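Pyruvate synthase subunit porC (PDB 2RAA) serves as the gamma subunit of the heterotetrameric pyruvate synthase that oxidises pyruvate with CoA to acetyl-CoA and carbon dioxide while reducing ferredoxin. Local coordinates at residues 36-41 / 152-157; 108-113 / 119-124. All blocks are in the same frame, centred on the assembly; numbering follows the deposited sequence.

From the N terminus, residues 36-41 on helix 32-45 open the long loop that contact 1 closes 110 residues later, when helix 150-161 comes to rest beside helix 32-45. Nested within that loop is contact 2, a short closure in which helix 118-125 folds back on strand 109-113, only five residues separating the two segments. The strand also mediates between the contacts, whose centres are about 19 Å apart. Met153 CE, in the second helix of contact 1, packs 3.4 Å from Asn113 N, and Leu111 meets the same helix, while Leu110 and Val112 serve contact 2.

Contact 1 of 2, residues 36-41 / 152-157; sequences SQMLAE and PMLGAL
Leu157 is held at its backbone by a 2.8 Å hydrogen bond from Leu157 N to Met153 O, and its carbonyl O accepts a further bond from Thr161 OG1, while its side chain turns outward to meet Leu39. The helices meet through apolar side chains: leucine methyls, the CB of Leu39 and the selenium of Met38. Leu157 CD2 lies 3.8 Å from Leu39 CD2, the two side chains roughly perpendicular. Leu154 divides its branches between two neighbours. Leu154 CD1 lies 3.8 Å from SE of Met38, a selenomethionine. Leu154 CD2 lies 4.0 Å from Leu39 CB. The Met38 chain is extended up to the selenium and then bends, chi3 -30°, which brings Met38 CE back to within 4.0 Å of Leu154 CD1. With chi1 at -106°, well off a staggered value, Leu154 presents one methyl to Met38 and the other to Leu39. The axes remain 10.8 Å apart and cross at -44°, so the side chains span the gap between the backbones. All four residues are buried. Helix 32-45 rests on strands 50-55 and 64-72, where Leu39 touches Asn69 and Ile71, whereas helix 150-161 lies over strand 109-113 through Met153, Ala156 and Leu157; the contact therefore joins neighbouring helices packed along the central mixed sheet.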
loop_
_atom_site.group_PDB
_atom_site.type_symbol
_atom_site.label_atom_id
_atom_site.label_comp_id
_atom_site.label_asym_id
_atom_site.label_seq_id
_atom_site.Cartn_x
_atom_site.Cartn_y
_atom_site.Cartn_z
ATOM N N SER A 36 -0.833 -3.569 -5.739
ATOM C CA SER A 36 -0.870 -4.942 -5.337
ATOM C C SER A 36 -0.130 -5.819 -6.365
ATOM O O SER A 36 0.758 -6.601 -6.005
ATOM C CB SER A 36 -2.322 -5.352 -5.211
ATOM O OG SER A 36 -2.414 -6.711 -4.919
ATOM N N GLN A 37 -0.458 -5.666 -7.648
ATOM C CA GLN A 37 0.216 -6.446 -8.681
ATOM C C GLN A 37 1.698 -6.237 -8.647
ATOM O O GLN A 37 2.462 -7.195 -8.658
ATOM C CB GLN A 37 -0.297 -6.104 -10.080
ATOM C CG GLN A 37 -1.605 -6.823 -10.441
ATOM C CD GLN A 37 -1.364 -8.292 -10.758
ATOM O OE1 GLN A 37 -0.695 -8.626 -11.763
ATOM N NE2 GLN A 37 -1.892 -9.184 -9.900
HETATM N N MSE A 38 2.097 -4.979 -8.570
HETATM C CA MSE A 38 3.502 -4.575 -8.643
HETATM C C MSE A 38 4.336 -5.130 -7.507
HETATM O O MSE A 38 5.493 -5.532 -7.674
HETATM C CB MSE A 38 3.556 -3.041 -8.624
HETATM C CG MSE A 38 4.779 -2.464 -9.275
HETATM SE SE MSE A 38 4.824 -0.524 -9.222
HETATM C CE MSE A 38 2.921 0.010 -9.259
ATOM N N LEU A 39 3.724 -5.165 -6.332
ATOM C CA LEU A 39 4.392 -5.676 -5.182
ATOM C C LEU A 39 4.608 -7.159 -5.456
ATOM O O LEU A 39 5.724 -7.655 -5.383
ATOM C CB LEU A 39 3.520 -5.451 -3.960
ATOM C CG LEU A 39 4.024 -6.127 -2.711
ATOM C CD1 LEU A 39 5.461 -5.674 -2.434
ATOM C CD2 LEU A 39 3.066 -5.783 -1.588
ATOM N N ALA A 40 3.526 -7.849 -5.824
ATOM C CA ALA A 40 3.584 -9.272 -6.162
ATOM C C ALA A 40 4.667 -9.496 -7.224
ATOM O O ALA A 40 5.568 -10.327 -7.066
ATOM C CB ALA A 40 2.179 -9.782 -6.656
ATOM N N GLU A 41 4.591 -8.738 -8.299
ATOM C CA GLU A 41 5.620 -8.864 -9.365
ATOM C C GLU A 41 7.031 -8.694 -8.845
ATOM O O GLU A 41 7.920 -9.437 -9.239
ATOM C CB GLU A 41 5.304 -7.946 -10.543
ATOM C CG GLU A 41 4.401 -8.645 -11.529
ATOM C CD GLU A 41 3.626 -7.730 -12.442
ATOM O OE1 GLU A 41 3.913 -6.503 -12.483
ATOM O OE2 GLU A 41 2.708 -8.270 -13.117
ATOM N N PRO A 152 3.538 6.050 -3.875
ATOM C CA PRO A 152 4.066 6.352 -2.547
ATOM C C PRO A 152 3.566 5.401 -1.463
ATOM O O PRO A 152 4.293 5.112 -0.507
ATOM C CB PRO A 152 3.576 7.782 -2.295
ATOM C CG PRO A 152 3.366 8.364 -3.669
ATOM C CD PRO A 152 2.792 7.192 -4.442
HETATM N N MSE A 153 2.340 4.902 -1.574
HETATM C CA MSE A 153 1.853 3.937 -0.575
HETATM C C MSE A 153 2.677 2.644 -0.650
HETATM O O MSE A 153 3.016 2.024 0.374
HETATM C CB MSE A 153 0.371 3.669 -0.733
HETATM C CG MSE A 153 -0.497 4.847 -0.350
HETATM SE SE MSE A 153 -0.375 5.373 1.491
HETATM C CE MSE A 153 -1.625 4.025 2.273
ATOM N N LEU A 154 3.029 2.237 -1.859
ATOM C CA LEU A 154 3.938 1.101 -1.980
ATOM C C LEU A 154 5.245 1.347 -1.290
ATOM O O LEU A 154 5.768 0.475 -0.617
ATOM C CB LEU A 154 4.244 0.820 -3.443
ATOM C CG LEU A 154 3.595 -0.391 -4.035
ATOM C CD1 LEU A 154 4.025 -0.415 -5.462
ATOM C CD2 LEU A 154 4.111 -1.585 -3.259
ATOM N N GLY A 155 5.842 2.501 -1.526
ATOM C CA GLY A 155 7.113 2.823 -0.884
ATOM C C GLY A 155 6.998 2.849 0.624
ATOM O O GLY A 155 7.824 2.289 1.351
ATOM N N ALA A 156 5.975 3.509 1.119
ATOM C CA ALA A 156 5.625 3.448 2.554
ATOM C C ALA A 156 5.533 2.024 3.051
ATOM O O ALA A 156 6.061 1.695 4.092
ATOM C CB ALA A 156 4.344 4.156 2.830
ATOM N N LEU A 157 4.858 1.172 2.292
ATOM C CA LEU A 157 4.691 -0.240 2.664
ATOM C C LEU A 157 5.997 -0.982 2.822
ATOM O O LEU A 157 6.184 -1.771 3.765
ATOM C CB LEU A 157 3.887 -0.946 1.581
ATOM C CG LEU A 157 3.401 -2.372 1.858
ATOM C CD1 LEU A 157 2.582 -2.502 3.164
ATOM C CD2 LEU A 157 2.632 -2.764 0.645
#

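Contact 2 of 2, residues 108-113 / 119-124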
loop_
_atom_site.group_PDB
_atom_site.type_symbol
_atom_site.label_atom_id
_atom_site.label_comp_id
_atom_site.label_asym_id
_atom_site.label_seq_id
_atom_site.Cartn_x
_atom_site.Cartn_y
_atom_site.Cartn_z
ATOM N N GLY A 108 0.181 -6.197 14.176
ATOM C CA GLY A 108 0.100 -5.852 12.756
ATOM C C GLY A 108 0.141 -4.349 12.523
ATOM O O GLY A 108 0.200 -3.592 13.487
ATOM N N ILE A 109 0.071 -3.923 11.248
ATOM C CA ILE A 109 0.202 -2.511 10.876
ATOM C C ILE A 109 -0.985 -2.009 10.115
ATOM O O ILE A 109 -1.492 -2.667 9.235
ATOM C CB ILE A 109 1.456 -2.255 9.971
ATOM C CG1 ILE A 109 2.734 -2.594 10.742
ATOM C CG2 ILE A 109 1.501 -0.810 9.463
ATOM C CD1 ILE A 109 4.026 -2.363 9.975
ATOM N N LEU A 110 -1.412 -0.807 10.448
ATOM C CA LEU A 110 -2.433 -0.122 9.683
ATOM C C LEU A 110 -1.693 1.038 9.027
ATOM O O LEU A 110 -1.152 1.905 9.705
ATOM C CB LEU A 110 -3.565 0.341 10.576
ATOM C CG LEU A 110 -4.649 1.218 10.000
ATOM C CD1 LEU A 110 -5.281 0.620 8.742
ATOM C CD2 LEU A 110 -5.687 1.443 11.105
ATOM N N LEU A 111 -1.636 1.006 7.697
ATOM C CA LEU A 111 -0.935 2.016 6.915
ATOM C C LEU A 111 -2.007 2.814 6.168
ATOM O O LEU A 111 -2.905 2.212 5.549
ATOM C CB LEU A 111 0.063 1.327 5.956
ATOM C CG LEU A 111 0.717 2.203 4.874
ATOM C CD1 LEU A 111 1.567 3.320 5.477
ATOM C CD2 LEU A 111 1.484 1.341 3.865
ATOM N N VAL A 112 -1.929 4.152 6.239
ATOM C CA VAL A 112 -2.977 5.034 5.698
ATOM C C VAL A 112 -2.417 6.243 4.956
ATOM O O VAL A 112 -1.418 6.824 5.343
ATOM C CB VAL A 112 -3.964 5.523 6.818
ATOM C CG1 VAL A 112 -5.217 6.171 6.227
ATOM C CG2 VAL A 112 -4.398 4.364 7.719
ATOM N N ASN A 113 -3.100 6.597 3.867
ATOM C CA ASN A 113 -2.803 7.768 3.042
ATOM C C ASN A 113 -3.652 8.834 3.660
ATOM O O ASN A 113 -4.867 8.869 3.464
ATOM C CB ASN A 113 -3.239 7.553 1.578
ATOM C CG ASN A 113 -3.218 8.837 0.750
ATOM O OD1 ASN A 113 -2.403 9.714 0.978
ATOM N ND2 ASN A 113 -4.093 8.913 -0.256
ATOM N N GLU A 119 -4.066 9.616 16.189
ATOM C CA GLU A 119 -5.257 9.713 17.034
ATOM C C GLU A 119 -6.545 9.718 16.212
ATOM O O GLU A 119 -7.515 9.068 16.583
ATOM C CB GLU A 119 -5.185 10.975 17.902
ATOM C CG GLU A 119 -6.204 11.029 19.024
ATOM C CD GLU A 119 -6.009 12.248 19.927
ATOM O OE1 GLU A 119 -5.687 13.347 19.397
ATOM O OE2 GLU A 119 -6.191 12.104 21.166
ATOM N N PHE A 120 -6.552 10.453 15.102
ATOM C CA PHE A 120 -7.717 10.478 14.213
ATOM C C PHE A 120 -8.017 9.092 13.645
ATOM O O PHE A 120 -9.169 8.642 13.622
ATOM C CB PHE A 120 -7.512 11.462 13.057
ATOM C CG PHE A 120 -8.567 11.360 12.003
ATOM C CD1 PHE A 120 -9.857 11.796 12.255
ATOM C CD2 PHE A 120 -8.286 10.796 10.768
ATOM C CE1 PHE A 120 -10.849 11.686 11.280
ATOM C CE2 PHE A 120 -9.263 10.684 9.790
ATOM C CZ PHE A 120 -10.545 11.133 10.041
ATOM N N VAL A 121 -6.960 8.430 13.188
ATOM C CA VAL A 121 -7.071 7.101 12.595
ATOM C C VAL A 121 -7.560 6.089 13.638
ATOM O O VAL A 121 -8.374 5.209 13.347
ATOM C CB VAL A 121 -5.713 6.635 12.013
ATOM C CG1 VAL A 121 -5.830 5.214 11.446
ATOM C CG2 VAL A 121 -5.216 7.620 10.951
ATOM N N ARG A 122 -7.047 6.234 14.854
ATOM C CA ARG A 122 -7.428 5.387 15.977
ATOM C C ARG A 122 -8.906 5.527 16.304
ATOM O O ARG A 122 -9.564 4.546 16.626
ATOM C CB ARG A 122 -6.614 5.784 17.197
ATOM C CG ARG A 122 -6.015 4.619 17.941
ATOM C CD ARG A 122 -4.635 4.992 18.464
ATOM N NE ARG A 122 -3.697 3.875 18.350
ATOM C CZ ARG A 122 -2.373 4.002 18.370
ATOM N NH1 ARG A 122 -1.805 5.208 18.497
ATOM N NH2 ARG A 122 -1.618 2.915 18.256
ATOM N N LYS A 123 -9.414 6.755 16.226
ATOM C CA LYS A 123 -10.819 7.050 16.520
ATOM C C LYS A 123 -11.709 6.413 15.481
ATOM O O LYS A 123 -12.699 5.772 15.824
ATOM C CB LYS A 123 -11.079 8.569 16.542
ATOM C CG LYS A 123 -12.514 8.982 16.925
ATOM N N LYS A 124 -11.348 6.597 14.215
ATOM C CA LYS A 124 -12.145 6.083 13.095
ATOM C C LYS A 124 -12.204 4.551 13.013
ATOM O O LYS A 124 -13.213 3.989 12.579
ATOM C CB LYS A 124 -11.624 6.669 11.768
ATOM C CG LYS A 124 -12.227 8.018 11.404
ATOM C CD LYS A 124 -13.564 7.820 10.700
ATOM C CE LYS A 124 -14.337 9.125 10.487
ATOM N NZ LYS A 124 -14.977 9.632 11.744
#
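Leu110, Val112 and Val121 meet through methyl groups alone, and the flat groups of Phe120, Arg122 and Asn113 have partners outside the two segments. The ring of Phe120 makes a cation-pi interaction with Lys116, the Arg122 guanidinium gives its NE to the carbonyl of Phe127, and the Asn113 amide is held by the carbonyl of Ile91, Ala136 N and Thr137 OG1. The two ends of that amide are thus assigned, OD1 accepting from Ala136 N and ND2 bonded to Ile91 and Thr137, which fixes its rotation. The contact itself is a small apolar patch in which one methyl, Val121 CG1, serves the helix. Val121 CG1 is 3.8 Å from Leu110 CD2, the ends of the two side chains meeting head on. Val121 CG1 also stands 4.1 Å from Val112 CG2, but here the side chains lie alongside, running in opposite senses. CG1 is the branch trans to the backbone nitrogen of Val121, chi1 178°, and it touches both Leu110 and Val112, two positions apart on the strand. That spacing reflects strand alternation: Leu110 and Val112 point toward the helix, while Leu111 points away to the opposite face. Val121 remains 8.3 Å from Val112 between CA atoms, so only side chains bridge the layers. The arrangement illustrates a beta-alpha-beta crossover, with helix 118-125 linking the parallel neighbours 109-113 and 130-134. Val121 also touches Ile131 of strand 130-134, whose Cys132, hydrogen-bonded to Leu110 through the backbone, forms a disulfide with Cys202, and helix 150-161 covers the other face of the strand.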